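Local coordinates for protein short-chain-enoyl-CoA hydratase (Clostridium acetobutylicum, PDB 5Z7R) that catalyses the reversible hydration of crotonyl-CoA and can also use hexenoyl-CoA, but not higher analogues, at residues Val52-Ala57 with Arg91-Leu96; Asn4-Glu9 with Asp37-Glu42. All coordinates share one frame; numbering follows the deposited sequence.

Interaction 1: residues Val52-Ala57 with Arg91-Leu96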
loop_
_atom_site.group_PDB
_atom_site.type_symbol
_atom_site.label_atom_id
_atom_site.label_comp_id
_atom_site.label_asym_id
_atom_site.label_seq_id
_atom_site.Cartn_x
_atom_site.Cartn_y
_atom_site.Cartn_z
ATOM N N VAL A 52 -4.944 -4.796 29.687
ATOM C CA VAL A 52 -6.211 -4.145 29.910
ATOM C C VAL A 52 -7.330 -5.093 29.540
ATOM O O VAL A 52 -7.214 -5.838 28.566
ATOM C CB VAL A 52 -6.324 -2.866 29.039
ATOM C CG1 VAL A 52 -7.721 -2.278 29.081
ATOM C CG2 VAL A 52 -5.289 -1.859 29.456
ATOM N N ILE A 53 -8.405 -5.054 30.311
ATOM C CA ILE A 53 -9.595 -5.765 30.014
ATOM C C ILE A 53 -10.682 -4.740 29.948
ATOM O O ILE A 53 -10.854 -3.931 30.836
ATOM C CB ILE A 53 -9.958 -6.761 31.122
ATOM C CG1 ILE A 53 -8.806 -7.743 31.353
ATOM C CG2 ILE A 53 -11.259 -7.505 30.803
ATOM C CD1 ILE A 53 -9.090 -8.703 32.488
ATOM N N LEU A 54 -11.448 -4.815 28.891
ATOM C CA LEU A 54 -12.507 -3.908 28.691
ATOM C C LEU A 54 -13.715 -4.707 28.807
ATOM O O LEU A 54 -13.845 -5.718 28.126
ATOM C CB LEU A 54 -12.458 -3.346 27.276
ATOM C CG LEU A 54 -13.591 -2.416 26.878
ATOM C CD1 LEU A 54 -13.645 -1.210 27.812
ATOM C CD2 LEU A 54 -13.416 -2.003 25.412
ATOM N N THR A 55 -14.650 -4.243 29.600
ATOM C CA THR A 55 -15.967 -4.850 29.554
ATOM C C THR A 55 -17.031 -3.826 29.850
ATOM O O THR A 55 -16.730 -2.673 30.118
ATOM C CB THR A 55 -16.071 -6.006 30.565
ATOM O OG1 THR A 55 -17.230 -6.784 30.258
ATOM C CG2 THR A 55 -16.110 -5.448 32.022
ATOM N N GLY A 56 -18.270 -4.268 29.734
ATOM C CA GLY A 56 -19.437 -3.505 30.156
ATOM C C GLY A 56 -19.911 -3.943 31.539
ATOM O O GLY A 56 -19.319 -4.827 32.154
ATOM N N ALA A 57 -20.976 -3.313 32.019
ATOM C CA ALA A 57 -21.516 -3.565 33.355
ATOM C C ALA A 57 -22.864 -4.271 33.309
ATOM O O ALA A 57 -23.673 -4.099 32.372
ATOM C CB ALA A 57 -21.643 -2.270 34.135
ATOM N N ARG A 91 -8.989 4.203 17.712
ATOM C CA ARG A 91 -7.666 3.969 17.144
ATOM C C ARG A 91 -6.601 4.051 18.205
ATOM O O ARG A 91 -5.587 3.335 18.127
ATOM C CB ARG A 91 -7.361 4.993 16.050
ATOM C CG ARG A 91 -6.003 4.834 15.422
ATOM C CD ARG A 91 -5.906 3.457 14.766
ATOM N NE ARG A 91 -4.799 3.420 13.825
ATOM C CZ ARG A 91 -4.011 2.368 13.597
ATOM N NH1 ARG A 91 -3.012 2.490 12.717
ATOM N NH2 ARG A 91 -4.207 1.208 14.202
ATOM N N ARG A 92 -6.815 4.912 19.205
ATOM C CA ARG A 92 -5.837 5.068 20.284
ATOM C C ARG A 92 -5.796 3.806 21.142
ATOM O O ARG A 92 -4.719 3.375 21.592
ATOM C CB ARG A 92 -6.190 6.265 21.160
ATOM C CG ARG A 92 -5.111 6.631 22.188
ATOM C CD ARG A 92 -5.551 7.880 22.927
ATOM N NE ARG A 92 -4.608 8.366 23.939
ATOM C CZ ARG A 92 -4.824 9.473 24.644
ATOM N NH1 ARG A 92 -5.936 10.171 24.444
ATOM N NH2 ARG A 92 -3.956 9.864 25.557
ATOM N N LEU A 93 -6.977 3.234 21.350
ATOM C CA LEU A 93 -7.118 1.968 22.034
ATOM C C LEU A 93 -6.418 0.827 21.261
ATOM O O LEU A 93 -5.676 0.004 21.856
ATOM C CB LEU A 93 -8.598 1.645 22.218
ATOM C CG LEU A 93 -8.909 0.448 23.112
ATOM C CD1 LEU A 93 -8.610 0.764 24.575
ATOM C CD2 LEU A 93 -10.363 0.051 22.999
ATOM N N GLU A 94 -6.623 0.808 19.941
ATOM C CA GLU A 94 -6.045 -0.244 19.080
ATOM C C GLU A 94 -4.546 -0.201 19.146
ATOM O O GLU A 94 -3.898 -1.249 19.213
ATOM C CB GLU A 94 -6.537 -0.045 17.644
ATOM C CG GLU A 94 -6.069 -1.043 16.614
ATOM C CD GLU A 94 -6.852 -0.863 15.374
ATOM O OE1 GLU A 94 -7.702 -1.720 15.118
ATOM O OE2 GLU A 94 -6.714 0.201 14.706
ATOM N N LEU A 95 -3.978 1.009 19.201
ATOM C CA LEU A 95 -2.512 1.166 19.164
ATOM C C LEU A 95 -1.881 1.146 20.534
ATOM O O LEU A 95 -0.641 1.025 20.654
ATOM C CB LEU A 95 -2.139 2.495 18.469
ATOM C CG LEU A 95 -2.398 2.505 16.966
ATOM C CD1 LEU A 95 -2.332 3.909 16.378
ATOM C CD2 LEU A 95 -1.388 1.571 16.276
ATOM N N LEU A 96 -2.711 1.320 21.568
ATOM C CA LEU A 96 -2.230 1.330 22.955
ATOM C C LEU A 96 -1.166 0.278 23.171
ATOM O O LEU A 96 -1.377 -0.899 22.895
ATOM C CB LEU A 96 -3.411 1.064 23.905
ATOM C CG LEU A 96 -3.096 0.858 25.388
ATOM C CD1 LEU A 96 -2.222 1.996 25.891
ATOM C CD2 LEU A 96 -4.387 0.769 26.188
#
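Val52 meets Leu96 methyl to methyl, Val52 CG2 lying 4.3 Å from Leu96 CD2. That is a loose van der Waals approach, in keeping with the 9.7 Å between the CA atoms of Val52 and Leu96. Leu96 has just left helical geometry, yet its extended side chain still reaches back to the strand: CG is anti to the backbone N (chi1 172°), and CD2 is the branch that continues away from CA. Ile53 points to the other face of the sheet, against Met189, Ala192 and Lys193 of helix 188-201. At Leu54 the contact resumes, its CD2 standing 4.4 Å from Leu93 CD2. Both leucines hold CG anti to N and carry CD2 as the far methyl, so Leu93 drives its CD2 nearly head-on at the methyl end of Leu54, whose chain runs roughly at right angles to it. All four residues are buried, and the 100 Å² they bury, both sides summed, is modest and wholly apolar. Further along, Thr55 turns from the helix and its OG1 is hydrogen-bonded to Ala103 O of strand 100-104. The polar side of the helix is organised separately. Arg91 NH2 forms a salt bridge with Glu94 OE2 at 2.7 Å, meeting the anti side of the carboxylate 32° out of its plane, while Leu95 CD1 sits over one guanidinium face of Arg91, 3.5 Å above its centre. Strand 51-56 and its parallel neighbour 100-104 are joined through strand 63-64 and helix 68-71 before helix 76-95 packs back on the sheet, an elaborated beta-alpha-beta crossover of the crotonase fold.

Interaction 2: residues Asn4-Glu9 with Asp37-Glu42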
loop_
_atom_site.group_PDB
_atom_site.type_symbol
_atom_site.label_atom_id
_atom_site.label_comp_id
_atom_site.label_asym_id
_atom_site.label_seq_id
_atom_site.Cartn_x
_atom_site.Cartn_y
_atom_site.Cartn_z
ATOM N N ASN A 4 -17.910 9.401 35.400
ATOM C CA ASN A 4 -19.187 8.803 35.799
ATOM C C ASN A 4 -19.922 8.008 34.716
ATOM O O ASN A 4 -21.111 7.727 34.840
ATOM C CB ASN A 4 -20.091 9.837 36.496
ATOM C CG ASN A 4 -20.340 11.071 35.655
ATOM O OD1 ASN A 4 -19.802 12.150 35.923
ATOM N ND2 ASN A 4 -21.171 10.924 34.641
ATOM N N ASN A 5 -19.194 7.626 33.664
ATOM C CA ASN A 5 -19.652 6.607 32.695
ATOM C C ASN A 5 -18.696 5.383 32.621
ATOM O O ASN A 5 -19.062 4.315 32.109
ATOM C CB ASN A 5 -19.843 7.241 31.297
ATOM C CG ASN A 5 -21.084 8.119 31.194
ATOM O OD1 ASN A 5 -21.968 8.071 32.036
ATOM N ND2 ASN A 5 -21.158 8.912 30.138
ATOM N N VAL A 6 -17.499 5.536 33.185
ATOM C CA VAL A 6 -16.416 4.569 33.052
ATOM C C VAL A 6 -15.654 4.337 34.348
ATOM O O VAL A 6 -15.083 5.264 34.902
ATOM C CB VAL A 6 -15.393 5.093 32.028
ATOM C CG1 VAL A 6 -14.267 4.074 31.791
ATOM C CG2 VAL A 6 -16.132 5.467 30.746
ATOM N N ILE A 7 -15.592 3.094 34.793
ATOM C CA ILE A 7 -14.830 2.751 35.969
ATOM C C ILE A 7 -13.446 2.257 35.574
ATOM O O ILE A 7 -13.319 1.516 34.612
ATOM C CB ILE A 7 -15.547 1.641 36.762
ATOM C CG1 ILE A 7 -16.984 2.056 37.082
ATOM C CG2 ILE A 7 -14.781 1.350 38.042
ATOM C CD1 ILE A 7 -17.877 0.916 37.513
ATOM N N LEU A 8 -12.420 2.624 36.326
ATOM C CA LEU A 8 -11.086 2.112 36.074
ATOM C C LEU A 8 -10.419 1.529 37.316
ATOM O O LEU A 8 -10.245 2.253 38.299
ATOM C CB LEU A 8 -10.198 3.225 35.537
ATOM C CG LEU A 8 -8.703 2.855 35.428
ATOM C CD1 LEU A 8 -8.445 1.856 34.302
ATOM C CD2 LEU A 8 -7.845 4.089 35.218
ATOM N N GLU A 9 -9.982 0.261 37.239
ATOM C CA GLU A 9 -9.401 -0.480 38.373
ATOM C C GLU A 9 -8.106 -1.182 38.001
ATOM O O GLU A 9 -7.927 -1.561 36.862
ATOM C CB GLU A 9 -10.382 -1.537 38.860
ATOM C CG GLU A 9 -11.835 -1.115 38.790
ATOM C CD GLU A 9 -12.747 -2.097 39.484
ATOM O OE1 GLU A 9 -12.570 -2.337 40.704
ATOM O OE2 GLU A 9 -13.654 -2.629 38.813
ATOM N N ASP A 37 -11.093 8.160 26.370
ATOM C CA ASP A 37 -9.828 8.724 25.919
ATOM C C ASP A 37 -8.963 9.129 27.105
ATOM O O ASP A 37 -7.734 8.873 27.150
ATOM C CB ASP A 37 -10.109 9.920 25.007
ATOM C CG ASP A 37 -8.873 10.391 24.267
ATOM O OD1 ASP A 37 -8.164 9.565 23.663
ATOM O OD2 ASP A 37 -8.589 11.593 24.316
ATOM N N TYR A 38 -9.617 9.711 28.104
ATOM C CA TYR A 38 -8.932 10.060 29.323
ATOM C C TYR A 38 -8.391 8.790 30.010
ATOM O O TYR A 38 -7.200 8.758 30.438
ATOM C CB TYR A 38 -9.835 10.915 30.240
ATOM C CG TYR A 38 -9.264 11.082 31.630
ATOM C CD1 TYR A 38 -9.553 10.139 32.624
ATOM C CD2 TYR A 38 -8.408 12.148 31.951
ATOM C CE1 TYR A 38 -9.021 10.246 33.893
ATOM C CE2 TYR A 38 -7.861 12.258 33.229
ATOM C CZ TYR A 38 -8.182 11.299 34.199
ATOM O OH TYR A 38 -7.682 11.352 35.487
ATOM N N VAL A 39 -9.212 7.731 30.103
ATOM C CA VAL A 39 -8.725 6.558 30.856
ATOM C C VAL A 39 -7.661 5.886 30.035
ATOM O O VAL A 39 -6.665 5.416 30.600
ATOM C CB VAL A 39 -9.798 5.561 31.444
ATOM C CG1 VAL A 39 -11.218 6.117 31.404
ATOM C CG2 VAL A 39 -9.738 4.157 30.844
ATOM N N ILE A 40 -7.828 5.880 28.706
ATOM C CA ILE A 40 -6.782 5.308 27.874
ATOM C C ILE A 40 -5.489 6.053 28.155
ATOM O O ILE A 40 -4.466 5.422 28.453
ATOM C CB ILE A 40 -7.102 5.344 26.366
ATOM C CG1 ILE A 40 -8.277 4.419 26.042
ATOM C CG2 ILE A 40 -5.877 4.916 25.554
ATOM C CD1 ILE A 40 -9.103 4.855 24.858
ATOM N N GLY A 41 -5.536 7.384 28.133
ATOM C CA GLY A 41 -4.328 8.175 28.415
ATOM C C GLY A 41 -3.773 7.911 29.802
ATOM O O GLY A 41 -2.531 7.877 30.024
ATOM N N GLU A 42 -4.689 7.730 30.746
ATOM C CA GLU A 42 -4.315 7.295 32.099
ATOM C C GLU A 42 -3.605 5.938 32.080
ATOM O O GLU A 42 -2.575 5.778 32.714
ATOM C CB GLU A 42 -5.566 7.236 32.991
ATOM C CG GLU A 42 -5.347 7.536 34.465
ATOM C CD GLU A 42 -4.919 8.965 34.764
ATOM O OE1 GLU A 42 -5.311 9.894 34.022
ATOM O OE2 GLU A 42 -4.184 9.134 35.767
#
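Val6 lays its CG1 against CG1 of Val39 at 3.7 Å, the closest approach between strand 6-9 and helix 37-42, and the two valine side chains slant across each other. With CG1 anti to the backbone N, Val6 sends that methyl past its carbonyl side to the helix. Val39 works as a fork: CG1 takes Val6, whereas CG2 lies 4.4 Å from Leu8 CD1. Its chi1 of -12° nearly eclipses CG1 with the backbone N, a strained rotamer or one placed imprecisely in the model. Leu8 and Val39 are the nearest pair along the backbones, with 7.3 Å between their CA atoms. The axes of strand 6-9 and helix 37-42 run nearly parallel, 11° apart in direction, with a closest approach of 9.9 Å, so one face of the strand is laid lengthwise along the helix. This fits the opening of the crotonase fold: strand 6-11 pairs antiparallel with strand 14-19 at the edge of the sheet, and helix 30-45 then packs over both. Val17 of strand 14-19 touches Val6, Leu8 and Val39, extending the apolar layer inward. Further along the strand Leu8 presents its other methyl, CD2, to the aliphatic part of Glu42, 4.3 Å from Glu42 CG. Past that methylene the Glu42 chain bends, with chi2 at 66°, and leads its carboxylate away from the strand.

Overall arrangement
Interactions 1 and 2 follow each other along the chain and lie on the same sheet, their centres 10 Å apart. Helices 30-45 and 76-95 also touch: Leu93 CD1 is 4.0 Å from Ile40 CG1, on a flank of helix 30-45 turned away from strand 6-9. Arg92 and Asp37 form a salt bridge between the helices, although the modelled 2.4 Å from Arg92 NH1 to Asp37 OD1 is too short to be trusted precisely. Val17 is a shared neighbour, touching residues of both contacts. Only interaction 1 approaches the catalytic region, the Leu93 side chain lying about 10 Å from that of Glu114, the probable nucleophile; interaction 2 is remote from it.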